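Local coordinates for protein telomere length regulator taz1 (Schizosaccharomyces pombe, PDB 4ZMI) that binds double-stranded telomeric DNA and regulates telomere length and function, represented here by its all-helical TRF-family domain, at residues E23-M28 / K56-F61; R121-D126 / L226-V231; L142-E147 / P215-A220. One frame throughout, in Å; residues are numbered along the deposited sequence.

How the contacts relate
All three contacts join helices, and the residues that touch are mostly buried. Contact 2 lies deepest, about 7 Å from the centre of the chain to its own centre. Contact 3 lies at about 12 Å and contact 1 farthest out, at about 16 Å. Contacts 2 and 3 share helix 214-229, and their other helices, 118-130 and 137-154, follow each other in the chain. These pack together through V124 and L125 against L144 and F145. Contact 1 uses helices 5-35 and 52-68 and reaches contact 2 through the E23-K229 salt bridge. Its chemistry is ionic as well as apolar. Contacts 2 and 3 each rest on one phenylalanine ring.

Contact 1 (E23-M28 / K56-F61); sequences EQKVMM and KDLYEF
K25 sets its CG anti to its own carbonyl carbon (chi1 -43°), and the rest of the chain is extended, which carries the ammonium across to helix 52-68. There D57 holds its CG anti to the backbone N and presents its carboxylate to the lysine.

K25 NZ and D57 OD1 form a salt bridge with a hydrogen bond, modelled at a short 2.5 Å. The two side chains cross at about a right angle. The nitrogen meets OD1 from above the carboxylate plane, 45° out of it. The carbon part of the lysine is used too. K25 CB lies 3.8 Å from L58 CD2, and CD touches the same methyl, as the two side chains slide past each other in opposite directions. On the F61 side, K25 NZ comes within 3.3 Å of F61 CB and meets the ring obliquely.

The helical segments run roughly antiparallel, at 147°, with axes 11.6 Å apart. K25 and L58 have the nearest CA atoms, at 7.5 Å. Helix 95-107 closes one side: F104 touches K25 and L58, and its ring packs edge-to-face with that of F61. L58 also packs on V29, further along helix 5-35.

With an alanine here instead of K25, D57 would probably lose its charged mate, and a gap would be likely to open beside L58 CD2 and F61 CB.

E60 brings a second carboxylate near: its OE2 lies 2.9 Å from D57 OD2, and both atoms are acceptors. If both groups are ionised they would probably repel, and K25 NZ would ease this; one may instead carry a proton. One largely buried lysine thus links the helices by charge and by its hydrocarbon chain.

Contact 2 (R121-D126 / L226-V231); sequences RSIVLD and LEFKNV
The F228 ring is met by I123 and D126 from helix 118-130. The D126 carboxylate stands at the ring edge, near its plane, with OD2 4.3 Å from F228 CZ. The I123 methyl CG2 comes in obliquely, 3.7 Å from F228 CE1 and 3.9 Å from F228 CD1. The contact is therefore gathered along one side of the ring, at CD1, CE1 and CZ.

F228 holds its CG anti to the backbone N (chi1 -158°), and this sends the ring across to the other helix. I123 turns CG2, rather than its longer CG1 branch, to the ring. No hydrogen bond joins the two segments. The main contact is apolar, and the surface it buries is small, 107 Å² over both sides. The CA atoms of I123 and F228 are 9.6 Å apart, and the F228 side chain reaches a little over half that length.

D126 is buried, but its polar end is satisfied elsewhere. OD1 is hydrogen-bonded to S79 OG, and OD2 to the backbone N of F78. These bonds probably hold the carboxylate in place beside the ring.

The contact lies deep in this helical domain. It brings the last part of helix 214-229 against helix 118-130; about a hundred residues separate segments 121-126 and 226-231. Helix 95-107 reaches both sides, with Q102 touching I123 and F228. Helix 137-154 packs on V124 and L125, and R233, near the C-terminus, touches F228.

Contact 3 (L142-E147 / P215-A220); sequences LVLFEE and PAFVNA
E147 on helix 137-154 meets F217 on helix 214-229, with their CA atoms 8.1 Å apart. One turn away the nearest CA pair is L144 and A220, at 7.5 Å. The register rises from L144 to E147 as it falls from A220 to F217, which shows that the two segments run in opposite directions. Both are helical throughout.

F217 sets its CG anti to the backbone N (chi1 175°), which brings the CD1-CE1 side of its ring to both L144 and E147. L144 CD1 lies 4.0 Å from F217 CE1, and the two side chains cross at about a right angle. The methylene CG of E147 sits 3.8 Å from F217 CD1, oblique to the ring.

The packing belongs to the all-helical domain of Taz1, assigned to the TRF family. L144 also touches V124 of helix 118-130. F217 also meets the ring of H117, with planes at about 55°, and touches L110.

E147 CG, anti to the backbone N (chi1 -174°), rests by the ring, and a bend at chi2 turns the carboxylate toward A212. OE2 accepts a hydrogen bond from A212 N. The side chain is about 5 Å from a bound cobalt(II) ion.

Contact 1 (E23-M28 / K56-F61)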
ATOM      1  N   GLU A  23       4.497   9.016  12.123  1.00116.72           N
ATOM      2  CA  GLU A  23       5.835   9.311  11.620  1.00121.94           C
ATOM      3  C   GLU A  23       6.906   9.036  12.669  1.00122.37           C
ATOM      4  O   GLU A  23       8.090   8.927  12.348  1.00119.07           O
ATOM      5  CB  GLU A  23       5.934  10.738  11.086  1.00127.21           C
ATOM      6  CG  GLU A  23       6.228  10.793   9.596  1.00132.42           C
ATOM      7  CD  GLU A  23       6.012  12.170   9.014  1.00142.32           C
ATOM      8  OE1 GLU A  23       5.552  13.061   9.761  1.00145.97           O
ATOM      9  OE2 GLU A  23       6.298  12.360   7.812  1.00145.94           O
ATOM     10  N   GLN A  24       6.476   8.916  13.919  1.00123.82           N
ATOM     11  CA  GLN A  24       7.359   8.463  14.979  1.00126.17           C
ATOM     12  C   GLN A  24       7.792   7.041  14.673  1.00117.45           C
ATOM     13  O   GLN A  24       8.982   6.755  14.574  1.00122.16           O
ATOM     14  CB  GLN A  24       6.645   8.515  16.329  1.00134.77           C
ATOM     15  CG  GLN A  24       7.362   7.775  17.447  1.00143.43           C
ATOM     16  CD  GLN A  24       7.549   8.636  18.680  1.00153.94           C
ATOM     17  OE1 GLN A  24       7.647   9.857  18.582  1.00160.78           O
ATOM     18  NE2 GLN A  24       7.598   8.003  19.849  1.00156.25           N
ATOM     19  N   LYS A  25       6.817   6.157  14.491  1.00106.26           N
ATOM     20  CA  LYS A  25       7.100   4.737  14.315  1.00 99.44           C
ATOM     21  C   LYS A  25       7.758   4.419  12.986  1.00 91.59           C
ATOM     22  O   LYS A  25       8.462   3.421  12.865  1.00 93.83           O
ATOM     23  CB  LYS A  25       5.824   3.924  14.480  1.00 97.24           C
ATOM     24  CG  LYS A  25       5.010   4.414  15.635  1.00 98.92           C
ATOM     25  CD  LYS A  25       4.069   3.367  16.139  1.00102.45           C
ATOM     26  CE  LYS A  25       3.453   3.839  17.431  1.00108.30           C
ATOM     27  NZ  LYS A  25       2.626   2.770  18.031  1.00115.77           N
ATOM     28  N   VAL A  26       7.529   5.265  11.989  1.00 86.12           N
ATOM     29  CA  VAL A  26       8.185   5.087  10.708  1.00 86.49           C
ATOM     30  C   VAL A  26       9.682   5.299  10.889  1.00 90.41           C
ATOM     31  O   VAL A  26      10.481   4.438  10.516  1.00 95.25           O
ATOM     32  CB  VAL A  26       7.621   6.024   9.616  1.00 81.63           C
ATOM     33  CG1 VAL A  26       8.455   5.943   8.356  1.00 75.89           C
ATOM     34  CG2 VAL A  26       6.203   5.646   9.299  1.00 82.03           C
ATOM     35  N   MET A  27      10.054   6.432  11.484  1.00 94.22           N
ATOM     36  CA  MET A  27      11.465   6.768  11.716  1.00 94.65           C
ATOM     37  C   MET A  27      12.172   5.714  12.560  1.00 97.51           C
ATOM     38  O   MET A  27      13.339   5.403  12.318  1.00103.42           O
ATOM     39  CB  MET A  27      11.607   8.145  12.371  1.00 95.60           C
ATOM     40  CG  MET A  27      11.143   9.306  11.500  1.00 95.96           C
ATOM     41  SD  MET A  27      11.996   9.378   9.909  1.00149.69           S
ATOM     42  CE  MET A  27      10.611   9.528   8.773  1.00131.26           C
ATOM     43  N   MET A  28      11.463   5.168  13.545  1.00 93.21           N
ATOM     44  CA  MET A  28      11.986   4.061  14.336  1.00 91.81           C
ATOM     45  C   MET A  28      12.252   2.855  13.460  1.00 93.85           C
ATOM     46  O   MET A  28      13.388   2.404  13.351  1.00 98.56           O
ATOM     47  CB  MET A  28      11.012   3.670  15.442  1.00 89.91           C
ATOM     48  CG  MET A  28      11.124   2.207  15.844  1.00 86.22           C
ATOM     49  SD  MET A  28      10.156   1.804  17.298  1.00136.51           S
ATOM     50  CE  MET A  28       8.521   2.327  16.793  1.00134.45           C
ATOM     51  N   LYS A  56       4.187  -5.345  18.978  1.00 87.97           N
ATOM     52  CA  LYS A  56       2.859  -5.363  19.565  1.00 85.58           C
ATOM     53  C   LYS A  56       2.298  -3.963  19.539  1.00 84.38           C
ATOM     54  O   LYS A  56       1.136  -3.751  19.197  1.00 76.35           O
ATOM     55  CB  LYS A  56       2.889  -5.871  21.001  1.00 97.09           C
ATOM     56  CG  LYS A  56       1.497  -6.113  21.578  1.00103.18           C
ATOM     57  CD  LYS A  56       1.557  -6.959  22.840  1.00108.29           C
ATOM     58  CE  LYS A  56       0.233  -7.674  23.095  1.00110.29           C
ATOM     59  NZ  LYS A  56      -0.888  -6.717  23.306  1.00110.63           N
ATOM     60  N   ASP A  57       3.142  -3.005  19.890  1.00 87.00           N
ATOM     61  CA  ASP A  57       2.740  -1.615  19.830  1.00 92.41           C
ATOM     62  C   ASP A  57       2.424  -1.195  18.395  1.00 90.72           C
ATOM     63  O   ASP A  57       1.460  -0.480  18.149  1.00 91.33           O
ATOM     64  CB  ASP A  57       3.807  -0.712  20.433  1.00 95.88           C
ATOM     65  CG  ASP A  57       3.461   0.748  20.301  1.00 96.69           C
ATOM     66  OD1 ASP A  57       4.169   1.462  19.560  1.00 94.73           O
ATOM     67  OD2 ASP A  57       2.464   1.176  20.920  1.00100.73           O
ATOM     68  N   LEU A  58       3.238  -1.640  17.449  1.00 92.51           N
ATOM     69  CA  LEU A  58       2.993  -1.337  16.044  1.00 85.91           C
ATOM     70  C   LEU A  58       1.593  -1.787  15.612  1.00 77.78           C
ATOM     71  O   LEU A  58       0.839  -0.998  15.043  1.00 65.63           O
ATOM     72  CB  LEU A  58       4.073  -1.954  15.146  1.00 81.87           C
ATOM     73  CG  LEU A  58       5.410  -1.208  15.064  1.00 82.61           C
ATOM     74  CD1 LEU A  58       6.422  -2.017  14.274  1.00 79.98           C
ATOM     75  CD2 LEU A  58       5.234   0.175  14.440  1.00 87.98           C
ATOM     76  N   TYR A  59       1.243  -3.039  15.906  1.00 76.72           N
ATOM     77  CA  TYR A  59      -0.070  -3.566  15.542  1.00 78.15           C
ATOM     78  C   TYR A  59      -1.226  -2.917  16.314  1.00 88.26           C
ATOM     79  O   TYR A  59      -2.319  -2.762  15.757  1.00 91.06           O
ATOM     80  CB  TYR A  59      -0.113  -5.098  15.658  1.00 82.97           C
ATOM     81  CG  TYR A  59       0.608  -5.825  14.532  1.00 98.03           C
ATOM     82  CD1 TYR A  59       1.992  -5.751  14.404  1.00106.26           C
ATOM     83  CD2 TYR A  59      -0.092  -6.590  13.597  1.00105.53           C
ATOM     84  CE1 TYR A  59       2.663  -6.411  13.377  1.00106.76           C
ATOM     85  CE2 TYR A  59       0.576  -7.257  12.560  1.00104.89           C
ATOM     86  CZ  TYR A  59       1.957  -7.160  12.460  1.00104.49           C
ATOM     87  OH  TYR A  59       2.646  -7.808  11.451  1.00100.88           O
ATOM     88  N   GLU A  60      -1.006  -2.528  17.574  1.00 84.90           N
ATOM     89  CA  GLU A  60      -2.080  -1.870  18.331  1.00 87.16           C
ATOM     90  C   GLU A  60      -2.401  -0.489  17.760  1.00 75.34           C
ATOM     91  O   GLU A  60      -3.571  -0.122  17.633  1.00 68.12           O
ATOM     92  CB  GLU A  60      -1.787  -1.784  19.843  1.00 91.33           C
ATOM     93  CG  GLU A  60      -0.808  -0.682  20.240  1.00101.34           C
ATOM     94  CD  GLU A  60      -0.740  -0.455  21.732  1.00108.65           C
ATOM     95  OE1 GLU A  60      -1.817  -0.379  22.358  1.00114.67           O
ATOM     96  OE2 GLU A  60       0.384  -0.349  22.272  1.00106.99           O
ATOM     97  N   PHE A  61      -1.373   0.274  17.404  1.00 68.70           N
ATOM     98  CA  PHE A  61      -1.610   1.571  16.799  1.00 74.77           C
ATOM     99  C   PHE A  61      -2.350   1.418  15.464  1.00 83.30           C
ATOM    100  O   PHE A  61      -3.269   2.184  15.167  1.00 90.10           O
ATOM    101  CB  PHE A  61      -0.299   2.306  16.598  1.00 73.19           C
ATOM    102  CG  PHE A  61      -0.451   3.640  15.931  1.00 80.78           C
ATOM    103  CD1 PHE A  61      -0.979   4.712  16.621  1.00 89.30           C
ATOM    104  CD2 PHE A  61      -0.048   3.825  14.621  1.00 77.75           C
ATOM    105  CE1 PHE A  61      -1.112   5.943  16.013  1.00 91.33           C
ATOM    106  CE2 PHE A  61      -0.175   5.054  14.007  1.00 78.77           C
ATOM    107  CZ  PHE A  61      -0.707   6.113  14.702  1.00 88.88           C
TER

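Contact 2 (R121-D126 / L226-V231)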
ATOM      1  N   ARG A 121      -0.047  -3.910  -1.549  1.00 38.71           N
ATOM      2  CA  ARG A 121      -0.800  -4.097  -2.780  1.00 41.98           C
ATOM      3  C   ARG A 121      -1.802  -2.954  -2.968  1.00 50.05           C
ATOM      4  O   ARG A 121      -1.903  -2.377  -4.064  1.00 46.71           O
ATOM      5  CB  ARG A 121      -1.517  -5.437  -2.793  1.00 38.92           C
ATOM      6  CG  ARG A 121      -1.829  -5.896  -4.192  1.00 50.24           C
ATOM      7  CD  ARG A 121      -2.705  -7.116  -4.181  1.00 48.78           C
ATOM      8  NE  ARG A 121      -2.129  -8.138  -3.333  1.00 45.83           N
ATOM      9  CZ  ARG A 121      -2.740  -9.268  -3.032  1.00 50.95           C
ATOM     10  NH1 ARG A 121      -3.937  -9.511  -3.535  1.00 46.51           N
ATOM     11  NH2 ARG A 121      -2.146 -10.145  -2.241  1.00 48.94           N
ATOM     12  N   SER A 122      -2.512  -2.611  -1.891  1.00 38.77           N
ATOM     13  CA  SER A 122      -3.495  -1.530  -1.948  1.00 40.62           C
ATOM     14  C   SER A 122      -2.817  -0.246  -2.349  1.00 41.32           C
ATOM     15  O   SER A 122      -3.309   0.465  -3.209  1.00 42.88           O
ATOM     16  CB  SER A 122      -4.160  -1.338  -0.575  1.00 41.14           C
ATOM     17  OG  SER A 122      -4.934  -2.472  -0.288  1.00 46.29           O
ATOM     18  N   ILE A 123      -1.696   0.067  -1.699  1.00 44.12           N
ATOM     19  CA  ILE A 123      -1.046   1.351  -1.951  1.00 50.90           C
ATOM     20  C   ILE A 123      -0.538   1.449  -3.379  1.00 55.22           C
ATOM     21  O   ILE A 123      -0.773   2.458  -4.038  1.00 58.13           O
ATOM     22  CB  ILE A 123       0.074   1.632  -0.944  1.00 55.60           C
ATOM     23  CG1 ILE A 123      -0.512   1.659   0.459  1.00 52.52           C
ATOM     24  CG2 ILE A 123       0.758   2.966  -1.231  1.00 49.17           C
ATOM     25  CD1 ILE A 123       0.526   1.514   1.539  1.00 55.61           C
ATOM     26  N   VAL A 124       0.148   0.406  -3.859  1.00 54.26           N
ATOM     27  CA  VAL A 124       0.611   0.383  -5.249  1.00 47.78           C
ATOM     28  C   VAL A 124      -0.542   0.530  -6.271  1.00 47.08           C
ATOM     29  O   VAL A 124      -0.443   1.320  -7.196  1.00 55.05           O
ATOM     30  CB  VAL A 124       1.422  -0.905  -5.560  1.00 52.55           C
ATOM     31  CG1 VAL A 124       1.839  -0.949  -7.035  1.00 47.98           C
ATOM     32  CG2 VAL A 124       2.637  -0.999  -4.665  1.00 53.92           C
ATOM     33  N   LEU A 125      -1.629  -0.228  -6.102  1.00 45.74           N
ATOM     34  CA  LEU A 125      -2.771  -0.142  -7.014  1.00 49.84           C
ATOM     35  C   LEU A 125      -3.401   1.239  -6.931  1.00 53.37           C
ATOM     36  O   LEU A 125      -3.817   1.792  -7.945  1.00 52.03           O
ATOM     37  CB  LEU A 125      -3.830  -1.214  -6.724  1.00 45.24           C
ATOM     38  CG  LEU A 125      -3.470  -2.645  -7.165  1.00 47.00           C
ATOM     39  CD1 LEU A 125      -4.360  -3.623  -6.436  1.00 44.60           C
ATOM     40  CD2 LEU A 125      -3.619  -2.858  -8.672  1.00 40.29           C
ATOM     41  N   ASP A 126      -3.473   1.796  -5.723  1.00 53.22           N
ATOM     42  CA  ASP A 126      -4.067   3.119  -5.550  1.00 50.72           C
ATOM     43  C   ASP A 126      -3.251   4.140  -6.321  1.00 54.90           C
ATOM     44  O   ASP A 126      -3.800   4.948  -7.057  1.00 58.53           O
ATOM     45  CB  ASP A 126      -4.135   3.505  -4.084  1.00 50.31           C
ATOM     46  CG  ASP A 126      -4.832   4.838  -3.866  1.00 58.20           C
ATOM     47  OD1 ASP A 126      -5.952   5.027  -4.392  1.00 56.49           O
ATOM     48  OD2 ASP A 126      -4.247   5.700  -3.171  1.00 58.41           O
ATOM     49  N   LEU A 226       8.285   6.983  -0.180  1.00 84.33           N
ATOM     50  CA  LEU A 226       8.862   8.311  -0.014  1.00 87.81           C
ATOM     51  C   LEU A 226       8.562   9.210  -1.208  1.00 93.65           C
ATOM     52  O   LEU A 226       8.163  10.356  -1.019  1.00100.58           O
ATOM     53  CB  LEU A 226      10.369   8.233   0.227  1.00 93.00           C
ATOM     54  CG  LEU A 226      10.826   7.868   1.639  1.00 91.56           C
ATOM     55  CD1 LEU A 226      12.322   7.614   1.666  1.00 90.93           C
ATOM     56  CD2 LEU A 226      10.460   8.959   2.614  1.00 92.73           C
ATOM     57  N   GLU A 227       8.755   8.698  -2.427  1.00 92.19           N
ATOM     58  CA  GLU A 227       8.349   9.414  -3.642  1.00 99.01           C
ATOM     59  C   GLU A 227       6.883   9.809  -3.560  1.00106.04           C
ATOM     60  O   GLU A 227       6.522  10.952  -3.836  1.00108.38           O
ATOM     61  CB  GLU A 227       8.494   8.540  -4.887  1.00103.34           C
ATOM     62  CG  GLU A 227       9.825   7.869  -5.091  1.00109.24           C
ATOM     63  CD  GLU A 227       9.820   7.010  -6.338  1.00112.46           C
ATOM     64  OE1 GLU A 227       9.226   7.432  -7.355  1.00109.39           O
ATOM     65  OE2 GLU A 227      10.394   5.905  -6.293  1.00116.99           O
ATOM     66  N   PHE A 228       6.043   8.834  -3.212  1.00108.22           N
ATOM     67  CA  PHE A 228       4.608   9.044  -3.039  1.00113.78           C
ATOM     68  C   PHE A 228       4.410  10.229  -2.092  1.00120.13           C
ATOM     69  O   PHE A 228       3.606  11.116  -2.365  1.00122.88           O
ATOM     70  CB  PHE A 228       3.967   7.760  -2.480  1.00108.75           C
ATOM     71  CG  PHE A 228       2.471   7.618  -2.734  1.00108.28           C
ATOM     72  CD1 PHE A 228       1.889   6.357  -2.754  1.00103.64           C
ATOM     73  CD2 PHE A 228       1.646   8.720  -2.920  1.00109.78           C
ATOM     74  CE1 PHE A 228       0.526   6.192  -2.969  1.00 97.46           C
ATOM     75  CE2 PHE A 228       0.266   8.555  -3.136  1.00 99.26           C
ATOM     76  CZ  PHE A 228      -0.283   7.295  -3.154  1.00 95.67           C
ATOM     77  N   LYS A 229       5.189  10.262  -1.011  1.00124.81           N
ATOM     78  CA  LYS A 229       5.019  11.257   0.056  1.00128.59           C
ATOM     79  C   LYS A 229       5.324  12.706  -0.355  1.00126.86           C
ATOM     80  O   LYS A 229       4.926  13.643   0.338  1.00129.81           O
ATOM     81  CB  LYS A 229       5.821  10.871   1.311  1.00134.43           C
ATOM     82  CG  LYS A 229       5.252  11.436   2.619  1.00137.17           C
ATOM     83  CD  LYS A 229       5.943  10.876   3.865  1.00136.17           C
ATOM     84  CE  LYS A 229       7.290  11.539   4.129  1.00134.86           C
ATOM     85  NZ  LYS A 229       7.853  11.138   5.451  1.00132.93           N
ATOM     86  N   ASN A 230       6.026  12.900  -1.466  1.00121.21           N
ATOM     87  CA  ASN A 230       6.184  14.258  -1.980  1.00119.41           C
ATOM     88  C   ASN A 230       5.519  14.472  -3.349  1.00113.87           C
ATOM     89  O   ASN A 230       5.976  15.272  -4.161  1.00113.61           O
ATOM     90  CB  ASN A 230       7.648  14.728  -1.941  1.00123.27           C
ATOM     91  CG  ASN A 230       8.557  13.911  -2.836  1.00125.67           C
ATOM     92  OD1 ASN A 230       8.191  12.832  -3.289  1.00126.80           O
ATOM     93  ND2 ASN A 230       9.758  14.424  -3.088  1.00126.65           N
ATOM     94  N   VAL A 231       4.421  13.755  -3.577  1.00105.15           N
ATOM     95  CA  VAL A 231       3.598  13.930  -4.771  1.00 95.49           C
ATOM     96  C   VAL A 231       2.211  14.467  -4.388  1.00 97.30           C
ATOM     97  O   VAL A 231       1.601  13.984  -3.438  1.00 97.36           O
ATOM     98  CB  VAL A 231       3.441  12.599  -5.526  1.00 77.46           C
ATOM     99  CG1 VAL A 231       2.322  12.685  -6.553  1.00 72.30           C
ATOM    100  CG2 VAL A 231       4.738  12.219  -6.187  1.00 73.78           C
TER

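Contact 3 (L142-E147 / P215-A220)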
ATOM      1  N   LEU A 142       4.660   0.143 -11.159  1.00 60.50           N
ATOM      2  CA  LEU A 142       4.585  -1.098 -11.924  1.00 62.45           C
ATOM      3  C   LEU A 142       5.631  -2.103 -11.464  1.00 63.24           C
ATOM      4  O   LEU A 142       5.351  -3.298 -11.329  1.00 64.12           O
ATOM      5  CB  LEU A 142       4.730  -0.828 -13.412  1.00 64.26           C
ATOM      6  CG  LEU A 142       3.454  -0.175 -13.945  1.00 66.28           C
ATOM      7  CD1 LEU A 142       3.616   0.265 -15.398  1.00 64.59           C
ATOM      8  CD2 LEU A 142       2.289  -1.130 -13.795  1.00 58.94           C
ATOM      9  N   VAL A 143       6.833  -1.625 -11.183  1.00 63.83           N
ATOM     10  CA  VAL A 143       7.908  -2.552 -10.852  1.00 67.62           C
ATOM     11  C   VAL A 143       7.651  -3.167  -9.482  1.00 67.58           C
ATOM     12  O   VAL A 143       7.707  -4.389  -9.311  1.00 63.50           O
ATOM     13  CB  VAL A 143       9.293  -1.881 -10.959  1.00 70.71           C
ATOM     14  CG1 VAL A 143      10.380  -2.820 -10.487  1.00 65.72           C
ATOM     15  CG2 VAL A 143       9.545  -1.462 -12.411  1.00 71.25           C
ATOM     16  N   LEU A 144       7.314  -2.321  -8.520  1.00 64.27           N
ATOM     17  CA  LEU A 144       6.965  -2.800  -7.199  1.00 58.15           C
ATOM     18  C   LEU A 144       5.756  -3.740  -7.280  1.00 53.40           C
ATOM     19  O   LEU A 144       5.664  -4.714  -6.545  1.00 57.28           O
ATOM     20  CB  LEU A 144       6.697  -1.617  -6.292  1.00 55.94           C
ATOM     21  CG  LEU A 144       6.653  -1.967  -4.810  1.00 63.54           C
ATOM     22  CD1 LEU A 144       7.991  -2.479  -4.347  1.00 59.40           C
ATOM     23  CD2 LEU A 144       6.229  -0.756  -3.981  1.00 66.44           C
ATOM     24  N   PHE A 145       4.850  -3.474  -8.210  1.00 49.38           N
ATOM     25  CA  PHE A 145       3.680  -4.341  -8.368  1.00 51.82           C
ATOM     26  C   PHE A 145       4.082  -5.738  -8.819  1.00 57.94           C
ATOM     27  O   PHE A 145       3.574  -6.732  -8.303  1.00 59.08           O
ATOM     28  CB  PHE A 145       2.628  -3.744  -9.315  1.00 47.99           C
ATOM     29  CG  PHE A 145       1.363  -4.558  -9.392  1.00 55.10           C
ATOM     30  CD1 PHE A 145       0.325  -4.346  -8.489  1.00 55.56           C
ATOM     31  CD2 PHE A 145       1.222  -5.560 -10.335  1.00 49.51           C
ATOM     32  CE1 PHE A 145      -0.830  -5.104  -8.549  1.00 51.83           C
ATOM     33  CE2 PHE A 145       0.076  -6.329 -10.389  1.00 50.61           C
ATOM     34  CZ  PHE A 145      -0.953  -6.100  -9.503  1.00 51.77           C
ATOM     35  N   GLU A 146       5.007  -5.825  -9.771  1.00 61.83           N
ATOM     36  CA  GLU A 146       5.470  -7.142 -10.221  1.00 62.24           C
ATOM     37  C   GLU A 146       6.168  -7.915  -9.123  1.00 57.83           C
ATOM     38  O   GLU A 146       6.006  -9.121  -9.031  1.00 63.35           O
ATOM     39  CB  GLU A 146       6.372  -7.052 -11.447  1.00 70.45           C
ATOM     40  CG  GLU A 146       6.431  -8.336 -12.252  1.00 79.12           C
ATOM     41  CD  GLU A 146       7.648  -9.182 -11.943  1.00 92.12           C
ATOM     42  OE1 GLU A 146       8.507  -8.738 -11.144  1.00 94.81           O
ATOM     43  OE2 GLU A 146       7.746 -10.293 -12.509  1.00 97.96           O
ATOM     44  N   GLU A 147       6.919  -7.220  -8.279  1.00 56.72           N
ATOM     45  CA  GLU A 147       7.536  -7.854  -7.117  1.00 58.01           C
ATOM     46  C   GLU A 147       6.522  -8.436  -6.120  1.00 64.08           C
ATOM     47  O   GLU A 147       6.683  -9.573  -5.658  1.00 57.83           O
ATOM     48  CB  GLU A 147       8.471  -6.887  -6.397  1.00 56.79           C
ATOM     49  CG  GLU A 147       9.234  -7.553  -5.269  1.00 67.40           C
ATOM     50  CD  GLU A 147      10.300  -8.535  -5.772  1.00 76.40           C
ATOM     51  OE1 GLU A 147      10.790  -8.343  -6.903  1.00 84.57           O
ATOM     52  OE2 GLU A 147      10.650  -9.489  -5.036  1.00 77.21           O
ATOM     53  N   PRO A 215      15.999  -7.262   1.952  1.00 80.43           N
ATOM     54  CA  PRO A 215      16.498  -5.914   2.246  1.00 82.22           C
ATOM     55  C   PRO A 215      16.435  -5.012   1.026  1.00 80.66           C
ATOM     56  O   PRO A 215      16.407  -3.786   1.147  1.00 80.58           O
ATOM     57  CB  PRO A 215      17.957  -6.163   2.611  1.00 78.83           C
ATOM     58  CG  PRO A 215      18.284  -7.441   1.943  1.00 82.86           C
ATOM     59  CD  PRO A 215      17.061  -8.262   2.124  1.00 86.09           C
ATOM     60  N   ALA A 216      16.423  -5.621  -0.147  1.00 72.21           N
ATOM     61  CA  ALA A 216      16.302  -4.849  -1.361  1.00 76.14           C
ATOM     62  C   ALA A 216      14.831  -4.524  -1.595  1.00 79.15           C
ATOM     63  O   ALA A 216      14.484  -3.433  -2.053  1.00 78.50           O
ATOM     64  CB  ALA A 216      16.884  -5.611  -2.538  1.00 66.57           C
ATOM     65  N   PHE A 217      13.972  -5.489  -1.289  1.00 76.01           N
ATOM     66  CA  PHE A 217      12.534  -5.273  -1.357  1.00 61.96           C
ATOM     67  C   PHE A 217      12.179  -4.112  -0.444  1.00 63.90           C
ATOM     68  O   PHE A 217      11.580  -3.119  -0.877  1.00 61.05           O
ATOM     69  CB  PHE A 217      11.793  -6.543  -0.952  1.00 54.04           C
ATOM     70  CG  PHE A 217      10.295  -6.384  -0.887  1.00 59.54           C
ATOM     71  CD1 PHE A 217       9.602  -5.826  -1.941  1.00 56.07           C
ATOM     72  CD2 PHE A 217       9.579  -6.817   0.218  1.00 54.40           C
ATOM     73  CE1 PHE A 217       8.224  -5.683  -1.887  1.00 55.30           C
ATOM     74  CE2 PHE A 217       8.197  -6.679   0.263  1.00 53.75           C
ATOM     75  CZ  PHE A 217       7.529  -6.115  -0.794  1.00 54.77           C
ATOM     76  N   VAL A 218      12.601  -4.223   0.810  1.00 61.83           N
ATOM     77  CA  VAL A 218      12.305  -3.216   1.812  1.00 63.56           C
ATOM     78  C   VAL A 218      12.786  -1.856   1.362  1.00 70.38           C
ATOM     79  O   VAL A 218      12.032  -0.885   1.371  1.00 71.74           O
ATOM     80  CB  VAL A 218      12.934  -3.555   3.157  1.00 67.64           C
ATOM     81  CG1 VAL A 218      12.779  -2.397   4.129  1.00 68.92           C
ATOM     82  CG2 VAL A 218      12.297  -4.812   3.721  1.00 62.33           C
ATOM     83  N   ASN A 219      14.036  -1.785   0.933  1.00 70.76           N
ATOM     84  CA  ASN A 219      14.555  -0.513   0.454  1.00 71.06           C
ATOM     85  C   ASN A 219      13.773   0.039  -0.739  1.00 64.63           C
ATOM     86  O   ASN A 219      13.563   1.240  -0.840  1.00 70.88           O
ATOM     87  CB  ASN A 219      16.069  -0.573   0.197  1.00 77.61           C
ATOM     88  CG  ASN A 219      16.882  -0.329   1.469  1.00 93.38           C
ATOM     89  OD1 ASN A 219      16.527   0.521   2.298  1.00 93.70           O
ATOM     90  ND2 ASN A 219      17.969  -1.082   1.634  1.00 99.01           N
ATOM     91  N   ALA A 220      13.300  -0.824  -1.627  1.00 63.95           N
ATOM     92  CA  ALA A 220      12.486  -0.329  -2.734  1.00 64.28           C
ATOM     93  C   ALA A 220      11.117   0.161  -2.207  1.00 69.67           C
ATOM     94  O   ALA A 220      10.572   1.158  -2.696  1.00 69.99           O
ATOM     95  CB  ALA A 220      12.329  -1.391  -3.826  1.00 57.24           C
TER